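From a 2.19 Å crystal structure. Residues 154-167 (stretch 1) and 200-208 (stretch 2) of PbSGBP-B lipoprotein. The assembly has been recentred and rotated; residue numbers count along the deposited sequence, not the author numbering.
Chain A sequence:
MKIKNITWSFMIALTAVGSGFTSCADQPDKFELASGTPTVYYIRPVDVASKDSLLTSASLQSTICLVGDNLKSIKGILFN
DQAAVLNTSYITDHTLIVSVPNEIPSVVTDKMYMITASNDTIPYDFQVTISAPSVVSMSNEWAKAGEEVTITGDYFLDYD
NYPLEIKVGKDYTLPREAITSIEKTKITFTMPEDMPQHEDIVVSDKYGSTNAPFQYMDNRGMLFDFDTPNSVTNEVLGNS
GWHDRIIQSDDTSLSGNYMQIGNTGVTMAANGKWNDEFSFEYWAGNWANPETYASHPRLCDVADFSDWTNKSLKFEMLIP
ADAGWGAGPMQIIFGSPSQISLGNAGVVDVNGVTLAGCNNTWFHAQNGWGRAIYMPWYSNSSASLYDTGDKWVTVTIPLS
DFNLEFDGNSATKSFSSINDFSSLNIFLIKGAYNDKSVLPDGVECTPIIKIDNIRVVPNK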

# COMPACT_ATOMS: atom_id res chain seq x y z
N ASP A 154 -0.56 7.27 8.31
CA ASP A 154 -1.37 7.88 9.36
C ASP A 154 -0.52 8.04 10.61
O ASP A 154 0.49 7.35 10.79
CB ASP A 154 -2.62 7.05 9.65
CG ASP A 154 -3.74 7.88 10.26
OD1 ASP A 154 -3.46 8.98 10.77
OD2 ASP A 154 -4.91 7.43 10.22
N TYR A 155 -0.95 8.96 11.47
CA TYR A 155 -0.31 9.21 12.76
C TYR A 155 1.15 9.62 12.59
O TYR A 155 2.03 9.17 13.34
CB TYR A 155 -0.45 8.01 13.69
CG TYR A 155 -1.89 7.63 13.96
CD1 TYR A 155 -2.43 6.46 13.44
CD2 TYR A 155 -2.72 8.45 14.71
CE1 TYR A 155 -3.75 6.12 13.67
CE2 TYR A 155 -4.04 8.12 14.95
CZ TYR A 155 -4.55 6.95 14.43
OH TYR A 155 -5.86 6.62 14.67
N PHE A 156 1.42 10.47 11.60
CA PHE A 156 2.73 11.11 11.44
C PHE A 156 2.68 12.41 12.23
O PHE A 156 2.31 13.46 11.71
CB PHE A 156 3.05 11.35 9.98
CG PHE A 156 3.14 10.09 9.15
CD1 PHE A 156 3.65 8.93 9.69
CD2 PHE A 156 2.72 10.09 7.83
CE1 PHE A 156 3.73 7.77 8.93
CE2 PHE A 156 2.79 8.94 7.07
CZ PHE A 156 3.30 7.78 7.62
N LEU A 157 3.05 12.34 13.50
CA LEU A 157 2.96 13.48 14.40
C LEU A 157 4.36 13.90 14.83
O LEU A 157 5.12 13.10 15.39
CB LEU A 157 2.10 13.14 15.62
CG LEU A 157 0.86 12.31 15.27
CD1 LEU A 157 0.26 11.68 16.52
CD2 LEU A 157 -0.17 13.15 14.54
N ASP A 158 4.70 15.16 14.56
CA ASP A 158 6.02 15.72 14.80
C ASP A 158 5.93 16.79 15.88
O ASP A 158 5.09 17.69 15.79
CB ASP A 158 6.60 16.31 13.50
CG ASP A 158 7.99 16.88 13.68
OD1 ASP A 158 8.90 16.13 14.08
OD2 ASP A 158 8.17 18.09 13.41
N TYR A 159 6.79 16.69 16.89
CA TYR A 159 6.80 17.63 18.01
C TYR A 159 8.20 18.20 18.19
O TYR A 159 9.20 17.61 17.77
CB TYR A 159 6.36 16.96 19.31
CG TYR A 159 4.95 16.41 19.30
CD1 TYR A 159 4.72 15.04 19.23
CD2 TYR A 159 3.85 17.26 19.39
CE1 TYR A 159 3.43 14.54 19.23
CE2 TYR A 159 2.56 16.76 19.39
CZ TYR A 159 2.36 15.40 19.31
OH TYR A 159 1.08 14.89 19.31
N ASP A 160 8.25 19.37 18.84
CA ASP A 160 9.54 19.99 19.17
C ASP A 160 10.35 19.09 20.09
O ASP A 160 11.52 18.81 19.83
CB ASP A 160 9.31 21.35 19.81
CG ASP A 160 8.72 22.36 18.85
OD1 ASP A 160 8.45 23.50 19.28
OD2 ASP A 160 8.53 22.01 17.67
N ASN A 161 9.74 18.64 21.19
CA ASN A 161 10.43 17.82 22.17
C ASN A 161 10.64 16.39 21.71
O ASN A 161 11.35 15.63 22.39
CB ASN A 161 9.67 17.84 23.50
CG ASN A 161 8.16 17.79 23.31
OD1 ASN A 161 7.62 18.39 22.38
ND2 ASN A 161 7.48 17.07 24.20
N TYR A 162 10.06 15.99 20.59
CA TYR A 162 10.29 14.66 20.04
C TYR A 162 10.03 14.67 18.53
O TYR A 162 8.89 14.52 18.10
CB TYR A 162 9.41 13.61 20.72
CG TYR A 162 10.04 12.24 20.79
CD1 TYR A 162 10.34 11.54 19.63
CD2 TYR A 162 10.34 11.65 22.01
CE1 TYR A 162 10.92 10.28 19.68
CE2 TYR A 162 10.92 10.39 22.07
CZ TYR A 162 11.21 9.72 20.91
OH TYR A 162 11.78 8.47 20.96
N PRO A 163 11.07 14.84 17.72
CA PRO A 163 10.86 14.94 16.27
C PRO A 163 10.65 13.57 15.63
O PRO A 163 11.27 12.58 16.02
CB PRO A 163 12.15 15.59 15.76
CG PRO A 163 12.93 16.00 17.01
CD PRO A 163 12.47 15.08 18.08
N LEU A 164 9.77 13.54 14.63
CA LEU A 164 9.64 12.35 13.79
C LEU A 164 10.89 12.21 12.94
O LEU A 164 11.45 13.20 12.45
CB LEU A 164 8.39 12.44 12.91
CG LEU A 164 7.99 11.30 11.97
CD1 LEU A 164 6.50 11.39 11.65
CD2 LEU A 164 8.78 11.28 10.66
N GLU A 165 11.34 10.97 12.77
CA GLU A 165 12.54 10.71 11.99
C GLU A 165 12.29 9.53 11.05
O GLU A 165 11.48 8.65 11.34
CB GLU A 165 13.74 10.41 12.89
CG GLU A 165 14.11 11.56 13.80
CD GLU A 165 15.42 11.32 14.53
OE1 GLU A 165 15.50 10.32 15.28
OE2 GLU A 165 16.36 12.13 14.35
N ILE A 166 12.99 9.55 9.93
CA ILE A 166 12.99 8.46 8.96
C ILE A 166 14.39 7.85 8.98
O ILE A 166 15.37 8.53 8.65
CB ILE A 166 12.61 8.93 7.56
CG1 ILE A 166 11.20 9.54 7.56
CG2 ILE A 166 12.72 7.79 6.56
CD1 ILE A 166 10.54 9.56 6.19
N LYS A 167 14.49 6.60 9.40
CA LYS A 167 15.76 5.89 9.49
C LYS A 167 15.77 4.77 8.46
O LYS A 167 14.88 3.91 8.47
CB LYS A 167 15.99 5.35 10.89
CG LYS A 167 16.19 6.41 11.96
CD LYS A 167 17.32 6.04 12.91
CE LYS A 167 17.20 6.77 14.24
NZ LYS A 167 17.65 8.19 14.14
N ASP A 200 15.70 -1.68 5.19
CA ASP A 200 14.44 -1.41 5.85
C ASP A 200 14.31 0.07 6.18
O ASP A 200 15.27 0.73 6.57
CB ASP A 200 14.33 -2.24 7.13
CG ASP A 200 14.59 -3.72 6.89
OD1 ASP A 200 15.77 -4.13 6.94
OD2 ASP A 200 13.62 -4.47 6.64
N ILE A 201 13.09 0.59 6.00
CA ILE A 201 12.77 1.99 6.27
C ILE A 201 11.85 2.04 7.47
O ILE A 201 10.80 1.37 7.50
CB ILE A 201 12.12 2.65 5.05
CG1 ILE A 201 13.09 2.64 3.87
CG2 ILE A 201 11.70 4.08 5.38
CD1 ILE A 201 12.51 3.19 2.61
N VAL A 202 12.23 2.82 8.48
CA VAL A 202 11.50 2.92 9.73
C VAL A 202 11.11 4.37 9.97
O VAL A 202 11.97 5.26 9.92
CB VAL A 202 12.33 2.38 10.91
CG1 VAL A 202 11.58 2.55 12.22
CG2 VAL A 202 12.69 0.91 10.68
N VAL A 203 9.83 4.61 10.20
CA VAL A 203 9.32 5.92 10.58
C VAL A 203 9.07 5.90 12.08
O VAL A 203 8.27 5.10 12.58
CB VAL A 203 8.03 6.27 9.82
CG1 VAL A 203 7.47 7.60 10.30
CG2 VAL A 203 8.30 6.31 8.32
N SER A 204 9.76 6.78 12.81
CA SER A 204 9.71 6.80 14.26
C SER A 204 9.31 8.18 14.76
O SER A 204 9.72 9.19 14.19
CB SER A 204 11.06 6.40 14.87
OG SER A 204 12.09 7.28 14.44
N ASP A 205 8.51 8.20 15.81
CA ASP A 205 8.16 9.45 16.49
C ASP A 205 8.03 9.15 17.98
O ASP A 205 8.54 8.13 18.47
CB ASP A 205 6.89 10.07 15.88
CG ASP A 205 5.66 9.19 16.02
OD1 ASP A 205 5.75 8.11 16.64
OD2 ASP A 205 4.60 9.58 15.50
N LYS A 206 7.34 10.03 18.71
CA LYS A 206 7.23 9.88 20.16
C LYS A 206 6.49 8.60 20.54
O LYS A 206 6.77 8.02 21.60
CB LYS A 206 6.52 11.09 20.76
CG LYS A 206 6.62 11.20 22.27
CD LYS A 206 5.68 12.25 22.82
CE LYS A 206 5.81 12.37 24.33
NZ LYS A 206 4.78 11.55 25.02
N TYR A 207 5.58 8.13 19.70
CA TYR A 207 4.67 7.06 20.06
C TYR A 207 5.10 5.69 19.53
O TYR A 207 4.37 4.72 19.73
CB TYR A 207 3.26 7.39 19.57
CG TYR A 207 2.80 8.76 20.03
CD1 TYR A 207 2.61 9.03 21.38
CD2 TYR A 207 2.56 9.78 19.12
CE1 TYR A 207 2.19 10.27 21.81
CE2 TYR A 207 2.14 11.04 19.54
CZ TYR A 207 1.96 11.27 20.89
OH TYR A 207 1.54 12.51 21.32
N GLY A 208 6.25 5.59 18.88
CA GLY A 208 6.76 4.29 18.48
C GLY A 208 7.42 4.24 17.12
O GLY A 208 7.48 5.24 16.40
O HOH W 1 2.41 8.16 15.78
O HOH W 2 6.92 12.53 17.93

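The two stretches meet as a short antiparallel ladder that opens, beyond Glu-165 and Ser-204, into a packed junction between a loop and a turn; together they bury 783 Å² of surface. In the ladder, Glu-165 N donates to Ser-204 O (2.8 Å) and Ser-204 N returns the bond to Glu-165 O (2.9 Å). The pattern repeats two residues on, where Lys-167 N reaches Val-202 O and Val-202 N reaches Lys-167 O, both at 2.9 Å. Between these pairs, Ile-166 and Val-203 face each other without hydrogen bonds, and their CA atoms point at carbonyl oxygens instead: Ile-166 CA lies 3.5 Å from Val-202 O, and Val-203 CA 3.6 Å from Glu-165 O.

The two faces of the ladder differ in character. Ile-166 and Val-203 share the buried face, where branched side chains fill the space tightly. Ile-166 CG2 rests against Ile-201 CG2 (4.0 Å), while Val-203 CG1 is the bump that fits between two larger neighbours, 3.9 Å from Leu-164 CD2 and 4.0 Å from Phe-156 CE1. The CA-to-CB bond of Phe-156 points away from the second stretch, yet its ring comes back within reach of the valine. The other face, carrying Glu-165, Lys-167, Val-202 and Ser-204, is partly exposed and more polar. There Lys-167 NZ forms a salt bridge with Glu-165 OE1 (3.2 Å), a pairing suited to side chains two residues apart on one strand, and the small Ser-204 side chain adds a weak hydrogen bond from OG to Glu-165 O (3.4 Å).

Where the ladder ends, Asp-205 begins a type I turn that runs to Gly-208. Its side chain occupies a buried hollow beside the first stretch, with CB 3.5 Å from Leu-157 O and 4.1 Å from Leu-164 CB. Burial of this carboxylate is made tolerable by a hydrogen bond from Tyr-207 N to Asp-205 OD1 (3.1 Å), which also braces the turn. A water lies within hydrogen-bonding distance of the other oxygen, 2.6 Å from Asp-205 OD2 and 2.7 Å from Tyr-155 O, between two acceptors that cannot bond each other directly. A second water fills the gap between the loop and the turn, accepting from Lys-206 N (2.7 Å) and donating to Tyr-162 O (2.8 Å) and Leu-157 O (3.2 Å).

Aromatic rings complete the fit around the turn. The Tyr-162 ring lies flat against the backbone of Lys-206, whose CA sits 3.6 Å from the ring centroid and almost on its normal, a CH-pi contact that a broad, flat side chain is well shaped to make. The CA-to-CB bond of Tyr-207 points sideways, but its ring comes nearer to the loop, where Leu-157 CD1 packs against its CE2 (3.6 Å) and Tyr-159 CE1 approaches the same carbon (3.7 Å). At the tips of the two tyrosines, Tyr-159 OH and Tyr-207 OH are hydrogen-bonded at 3.1 Å, so each ring gives apolar bulk to the cluster while its hydroxyl has a polar partner.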